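Local atomic coordinates of A putative transcriptional regulator (Rhodococcus sp., PDB entry 2HKU), a protein that probably acts as a TetR-family transcriptional regulator, binding DNA at the control regions of the genes it governs. Residues A145-R148 with T149-T153; A28-E31 with L32-H36. All coordinates share one frame; numbering follows the deposited sequence.

Overall arrangement
From the N terminus, contact 2 comes first. Residues 28-31 and 32-36 are successive turns of helix 21-36, the opening helix of the predicted DNA-binding part. Contact 1 follows much later, where residues 145-148 and 149-153 lie on the last turns of helix 125-152 and the residue just after it. Each contact joins neighbouring turns of one helix, so neither closes a long loop. They run in series, without nesting or crossing. Their centres lie about 34 Å apart, on opposite sides of the chain's centre. Contact 2 faces helices 42-49, 63-87 and 108-120; contact 1 faces helices 92-104 and 161-181. Helix 63-87 also sends Glu83 to the ethanediol beside contact 1.

Contact 1 of 2, residues A145-R148 with T149-T153; sequences ALIR and TLMRT. With EDO (1,2-ethanediol), chain D.
The carbonyl O of Ala145 takes two bonds from one residue, Thr149. Thr149 N lies 2.9 Å from Ala145 O, nearly in line with the C=O bond. The hydroxyl OG1 of Thr149 gives a second bond to Ala145 O, also 2.9 Å. It comes from above the carbonyl plane, 53° out of it. With chi1 at -64°, OG1 sits beside its own backbone N and leans back over the previous turn. OG1 also makes a weak hydrogen bond to Tyr95 of helix 92-104. The regular helical bonds continue from Leu150 N to Leu146 O and from Met151 N to Ile147 O, the latter 2.8 Å long. This is the C-terminal end of helix 125-152, in the C-terminal domain, which in TetR-type regulators usually carries the ligand-response and dimer-forming parts. Thr149 O is held by Thr153 twice, the N on one side of the carbonyl plane and OG1, at 3.0 Å, on the other. Thr153 is the first residue to leave helical geometry. On another side of the helix, Ile147 and the selenomethionine Met151 meet at a slant, Ile147 CG2 4.1 Å from Met151 SE. Met151 CG stands beside its backbone N (chi1 -70°) and the chain runs on nearly extended at chi2, which brings SE back over the Ile147 turn. Both also touch Ile161 and Leu157, while Leu146 packs on Phe168 of helix 161-181 and Leu150 on Trp155. A 1,2-ethanediol, probably from the crystallisation liquor, accepts a bond from Leu146 N at its O1, 3.2 Å away. Glu83, Ser141 and Trp169 also bond to it.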
ATOM      1  N   ALA A 145      -1.635  12.619  17.416  1.00 27.07           N
ATOM      2  CA  ALA A 145      -2.609  11.751  18.072  1.00 26.82           C
ATOM      3  C   ALA A 145      -1.909  10.475  18.586  1.00 26.60           C
ATOM      4  O   ALA A 145      -1.376  10.493  19.704  1.00 24.85           O
ATOM      5  CB  ALA A 145      -3.715  11.468  17.139  1.00 27.26           C
ATOM      6  N   LEU A 146      -1.777   9.413  17.751  1.00 26.31           N
ATOM      7  CA  LEU A 146      -1.018   8.181  18.177  1.00 27.20           C
ATOM      8  C   LEU A 146       0.363   8.326  18.782  1.00 27.15           C
ATOM      9  O   LEU A 146       0.579   7.855  19.893  1.00 29.76           O
ATOM     10  CB  LEU A 146      -0.917   7.114  17.033  1.00 27.78           C
ATOM     11  CG  LEU A 146      -0.353   5.718  17.388  1.00 29.34           C
ATOM     12  CD1 LEU A 146      -1.384   4.993  18.275  1.00 29.53           C
ATOM     13  CD2 LEU A 146      -0.045   4.920  16.104  1.00 27.21           C
ATOM     14  N   ILE A 147       1.332   8.903  18.079  1.00 26.34           N
ATOM     15  CA  ILE A 147       2.735   8.893  18.486  1.00 26.88           C
ATOM     16  C   ILE A 147       2.926   9.735  19.809  1.00 29.84           C
ATOM     17  O   ILE A 147       3.660   9.349  20.693  1.00 29.25           O
ATOM     18  CB  ILE A 147       3.744   9.335  17.318  1.00 27.38           C
ATOM     19  CG1 ILE A 147       3.576   8.489  16.014  1.00 24.90           C
ATOM     20  CG2 ILE A 147       5.227   9.280  17.738  1.00 24.51           C
ATOM     21  CD1 ILE A 147       3.776   6.951  16.225  1.00 23.93           C
ATOM     22  N   ARG A 148       2.203  10.836  19.925  1.00 32.46           N
ATOM     23  CA  ARG A 148       2.158  11.626  21.160  1.00 33.76           C
ATOM     24  C   ARG A 148       1.498  10.862  22.319  1.00 34.12           C
ATOM     25  O   ARG A 148       2.043  10.897  23.418  1.00 34.45           O
ATOM     26  CB  ARG A 148       1.400  12.919  20.918  1.00 33.94           C
ATOM     27  CG  ARG A 148       1.547  13.987  22.038  1.00 35.64           C
ATOM     28  CD  ARG A 148       0.751  15.170  21.517  1.00 43.83           C
ATOM     29  NE  ARG A 148       0.781  16.369  22.339  1.00 54.39           N
ATOM     30  CZ  ARG A 148      -0.023  17.415  22.146  1.00 57.01           C
ATOM     31  NH1 ARG A 148      -0.943  17.403  21.167  1.00 57.80           N
ATOM     32  NH2 ARG A 148       0.081  18.458  22.957  1.00 61.04           N
ATOM     33  N   THR A 149       0.315  10.269  22.093  1.00 35.42           N
ATOM     34  CA  THR A 149      -0.329   9.358  23.079  1.00 37.53           C
ATOM     35  C   THR A 149       0.727   8.326  23.665  1.00 38.70           C
ATOM     36  O   THR A 149       0.920   8.228  24.886  1.00 38.47           O
ATOM     37  CB  THR A 149      -1.598   8.708  22.515  1.00 36.91           C
ATOM     38  OG1 THR A 149      -2.570   9.714  22.245  1.00 39.41           O
ATOM     39  CG2 THR A 149      -2.246   7.755  23.532  1.00 37.14           C
ATOM     40  N   LEU A 150       1.494   7.681  22.780  1.00 38.14           N
ATOM     41  CA  LEU A 150       2.581   6.806  23.159  1.00 38.56           C
ATOM     42  C   LEU A 150       3.735   7.471  23.880  1.00 39.43           C
ATOM     43  O   LEU A 150       4.258   6.925  24.851  1.00 39.51           O
ATOM     44  CB  LEU A 150       3.156   6.063  21.924  1.00 37.35           C
ATOM     45  CG  LEU A 150       2.271   5.112  21.115  1.00 37.90           C
ATOM     46  CD1 LEU A 150       3.168   4.365  20.026  1.00 33.19           C
ATOM     47  CD2 LEU A 150       1.526   4.127  21.990  1.00 33.89           C
HETATM   48  N   MSE A 151       4.243   8.585  23.353  1.00 40.52           N
HETATM   49  CA  MSE A 151       5.421   9.173  23.976  1.00 41.51           C
HETATM   50  C   MSE A 151       5.151   9.699  25.399  1.00 41.54           C
HETATM   51  O   MSE A 151       6.068   9.705  26.206  1.00 40.60           O
HETATM   52  CB  MSE A 151       6.030  10.298  23.154  1.00 41.15           C
HETATM   53  CG  MSE A 151       6.686   9.843  21.874  1.00 42.72           C
HETATM   54 SE   MSE A 151       6.848  11.483  20.773  0.70 42.48          SE
HETATM   55  CE  MSE A 151       8.396  12.290  21.713  1.00 45.22           C
ATOM     56  N   ARG A 152       3.921  10.148  25.654  1.00 43.08           N
ATOM     57  CA  ARG A 152       3.615  10.883  26.874  1.00 44.83           C
ATOM     58  C   ARG A 152       3.329   9.820  27.901  1.00 45.74           C
ATOM     59  O   ARG A 152       3.551  10.048  29.088  1.00 45.72           O
ATOM     60  CB  ARG A 152       2.446  11.889  26.735  1.00 44.55           C
ATOM     61  CG  ARG A 152       1.039  11.311  26.618  1.00 44.41           C
ATOM     62  CD  ARG A 152      -0.014  12.365  26.905  1.00 46.01           C
ATOM     63  NE  ARG A 152      -1.343  11.955  26.418  1.00 49.13           N
ATOM     64  CZ  ARG A 152      -2.266  11.310  27.136  1.00 53.56           C
ATOM     65  NH1 ARG A 152      -2.032  10.953  28.412  1.00 53.32           N
ATOM     66  NH2 ARG A 152      -3.437  10.997  26.574  1.00 51.44           N
ATOM     67  N   THR A 153       2.852   8.651  27.446  1.00 45.43           N
ATOM     68  CA  THR A 153       2.673   7.515  28.361  1.00 45.00           C
ATOM     69  C   THR A 153       3.899   6.633  28.574  1.00 43.76           C
ATOM     70  O   THR A 153       3.788   5.658  29.299  1.00 45.08           O
ATOM     71  CB  THR A 153       1.391   6.699  28.131  1.00 45.13           C
ATOM     72  OG1 THR A 153       1.453   6.026  26.876  1.00 47.10           O
ATOM     73  CG2 THR A 153       0.190   7.599  28.125  1.00 46.59           C
TER
HETATM   74  C1  EDO D 302      -2.691   7.942  13.998  1.00 27.62           C
HETATM   75  O1  EDO D 302      -3.179   8.945  14.936  1.00 29.15           O
HETATM   76  C2  EDO D 302      -3.633   8.102  12.829  1.00 20.03           C
HETATM   77  O2  EDO D 302      -3.146   9.286  12.146  1.00 27.68           O

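Contact 2 of 2, residues A28-E31 with L32-H36; sequences AATE and LFLEH
Ala29 and Phe33 meet one turn apart on the buried side of helix 21-36. Ala29 CB lies 4.0 Å from Phe33 CE2, and about as far from Phe33 CD2. The ring is also close to the backbone of the earlier turn, with Phe33 CD2 3.3 Å from Ala29 O. Phe33 CG stands beside its own backbone N (chi1 -73°), which folds the ring back towards Ala29. Thr30 and Leu34 form a second pair. The two run alongside each other in one direction, with Thr30 CG2 3.8 Å from Leu34 CD1. Thr30 turns its hydroxyl elsewhere: OG1 bonds to the carbonyl of Phe26, one turn back. Leu32 folds over the previous turn, its CD1 3.8 Å from Ala28 O.

Backbone bonds fix these spacings. Phe33 N to Ala29 O is 2.9 Å, while Leu34 N to Thr30 O is 3.0 Å. The last of the set, Glu35 N to Glu31 O, is longer at 3.3 Å and bent to 140° at the hydrogen. Glu31 and Glu35 hold their carboxylates on the exposed side. Glu31 OE2 and Glu35 OE1 are 4.8 Å apart, and these like charges probably repel mildly.

Further out, Phe67 packs edge-to-face with Phe33, and Val70 of helix 63-87 touches Ala29, Thr30 and Phe33. Ile45 of helix 42-49 touches Leu32 and Phe33, and Leu113 of helix 108-120 touches Phe33 and Leu34. Such a first helix, packed against the predicted helix-turn-helix at residues 41-60, is characteristic of the three-helix TetR DNA-binding domain.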
ATOM      1  N   ALA A  28     -23.170  11.174  -3.031  1.00 30.54           N
ATOM      2  CA  ALA A  28     -23.530  10.061  -3.863  1.00 29.95           C
ATOM      3  C   ALA A  28     -22.200   9.447  -4.317  1.00 28.68           C
ATOM      4  O   ALA A  28     -22.003   8.249  -4.234  1.00 28.23           O
ATOM      5  CB  ALA A  28     -24.294  10.551  -5.042  1.00 28.54           C
ATOM      6  N   ALA A  29     -21.301  10.323  -4.766  1.00 28.54           N
ATOM      7  CA  ALA A  29     -19.941   9.897  -5.221  1.00 28.29           C
ATOM      8  C   ALA A  29     -19.263   9.118  -4.160  1.00 27.62           C
ATOM      9  O   ALA A  29     -18.724   8.037  -4.436  1.00 27.20           O
ATOM     10  CB  ALA A  29     -19.101  11.080  -5.601  1.00 26.75           C
ATOM     11  N   THR A  30     -19.269   9.617  -2.944  1.00 26.66           N
ATOM     12  CA  THR A  30     -18.641   8.940  -1.861  1.00 26.66           C
ATOM     13  C   THR A  30     -19.220   7.540  -1.690  1.00 28.39           C
ATOM     14  O   THR A  30     -18.504   6.593  -1.603  1.00 28.06           O
ATOM     15  CB  THR A  30     -18.725   9.741  -0.542  1.00 26.01           C
ATOM     16  OG1 THR A  30     -18.100  10.991  -0.653  1.00 26.74           O
ATOM     17  CG2 THR A  30     -18.133   9.021   0.576  1.00 26.91           C
ATOM     18  N   GLU A  31     -20.524   7.399  -1.635  1.00 29.53           N
ATOM     19  CA  GLU A  31     -21.075   6.050  -1.404  1.00 32.16           C
ATOM     20  C   GLU A  31     -20.695   5.075  -2.510  1.00 27.81           C
ATOM     21  O   GLU A  31     -20.349   3.937  -2.255  1.00 28.01           O
ATOM     22  CB  GLU A  31     -22.625   6.072  -1.323  1.00 31.09           C
ATOM     23  CG  GLU A  31     -23.087   4.790  -0.530  1.00 39.59           C
ATOM     24  CD  GLU A  31     -24.617   4.522  -0.538  1.00 41.47           C
ATOM     25  OE1 GLU A  31     -25.385   5.410  -1.050  1.00 50.83           O
ATOM     26  OE2 GLU A  31     -25.025   3.407  -0.059  1.00 50.33           O
ATOM     27  N   LEU A  32     -20.854   5.535  -3.733  1.00 27.11           N
ATOM     28  CA  LEU A  32     -20.736   4.661  -4.920  1.00 28.04           C
ATOM     29  C   LEU A  32     -19.300   4.281  -5.161  1.00 27.19           C
ATOM     30  O   LEU A  32     -19.019   3.122  -5.443  1.00 26.90           O
ATOM     31  CB  LEU A  32     -21.312   5.337  -6.163  1.00 26.72           C
ATOM     32  CG  LEU A  32     -22.856   5.223  -6.155  1.00 31.17           C
ATOM     33  CD1 LEU A  32     -23.479   6.204  -7.043  1.00 28.64           C
ATOM     34  CD2 LEU A  32     -23.344   3.806  -6.559  1.00 34.31           C
ATOM     35  N   PHE A  33     -18.392   5.268  -5.048  1.00 26.90           N
ATOM     36  CA  PHE A  33     -16.922   5.013  -5.101  1.00 27.23           C
ATOM     37  C   PHE A  33     -16.388   4.102  -4.002  1.00 29.34           C
ATOM     38  O   PHE A  33     -15.485   3.222  -4.244  1.00 29.76           O
ATOM     39  CB  PHE A  33     -16.116   6.361  -5.086  1.00 26.07           C
ATOM     40  CG  PHE A  33     -16.195   7.150  -6.396  1.00 26.57           C
ATOM     41  CD1 PHE A  33     -16.356   6.476  -7.638  1.00 27.80           C
ATOM     42  CD2 PHE A  33     -16.077   8.561  -6.411  1.00 26.07           C
ATOM     43  CE1 PHE A  33     -16.428   7.211  -8.827  1.00 28.87           C
ATOM     44  CE2 PHE A  33     -16.154   9.275  -7.573  1.00 25.44           C
ATOM     45  CZ  PHE A  33     -16.313   8.625  -8.779  1.00 27.82           C
ATOM     46  N   LEU A  34     -16.874   4.308  -2.770  1.00 27.87           N
ATOM     47  CA  LEU A  34     -16.430   3.434  -1.690  1.00 29.40           C
ATOM     48  C   LEU A  34     -16.805   1.978  -1.919  1.00 29.59           C
ATOM     49  O   LEU A  34     -16.068   1.077  -1.559  1.00 32.15           O
ATOM     50  CB  LEU A  34     -16.958   3.883  -0.320  1.00 28.93           C
ATOM     51  CG  LEU A  34     -16.254   5.050   0.398  1.00 29.90           C
ATOM     52  CD1 LEU A  34     -17.159   5.477   1.629  1.00 30.89           C
ATOM     53  CD2 LEU A  34     -14.940   4.636   0.889  1.00 26.17           C
ATOM     54  N   GLU A  35     -17.935   1.764  -2.547  1.00 30.72           N
ATOM     55  CA  GLU A  35     -18.452   0.434  -2.778  1.00 33.10           C
ATOM     56  C   GLU A  35     -17.853  -0.205  -4.029  1.00 32.19           C
ATOM     57  O   GLU A  35     -17.432  -1.372  -3.996  1.00 33.58           O
ATOM     58  CB  GLU A  35     -19.964   0.541  -2.909  1.00 32.71           C
ATOM     59  CG  GLU A  35     -20.554  -0.841  -3.036  1.00 40.44           C
ATOM     60  CD  GLU A  35     -22.056  -0.898  -2.875  1.00 47.56           C
ATOM     61  OE1 GLU A  35     -22.713   0.182  -2.796  1.00 51.36           O
ATOM     62  OE2 GLU A  35     -22.585  -2.051  -2.870  1.00 53.41           O
ATOM     63  N   HIS A  36     -17.829   0.537  -5.144  1.00 32.08           N
ATOM     64  CA  HIS A  36     -17.504  -0.081  -6.474  1.00 32.40           C
ATOM     65  C   HIS A  36     -16.284   0.440  -7.191  1.00 33.16           C
ATOM     66  O   HIS A  36     -15.894  -0.114  -8.230  1.00 34.46           O
ATOM     67  CB  HIS A  36     -18.722  -0.046  -7.421  1.00 31.18           C
ATOM     68  CG  HIS A  36     -19.895  -0.793  -6.868  1.00 32.73           C
ATOM     69  ND1 HIS A  36     -19.895  -2.171  -6.713  1.00 33.78           N
ATOM     70  CD2 HIS A  36     -21.080  -0.355  -6.388  1.00 33.96           C
ATOM     71  CE1 HIS A  36     -21.039  -2.537  -6.163  1.00 34.47           C
ATOM     72  NE2 HIS A  36     -21.768  -1.455  -5.947  1.00 30.61           N
TER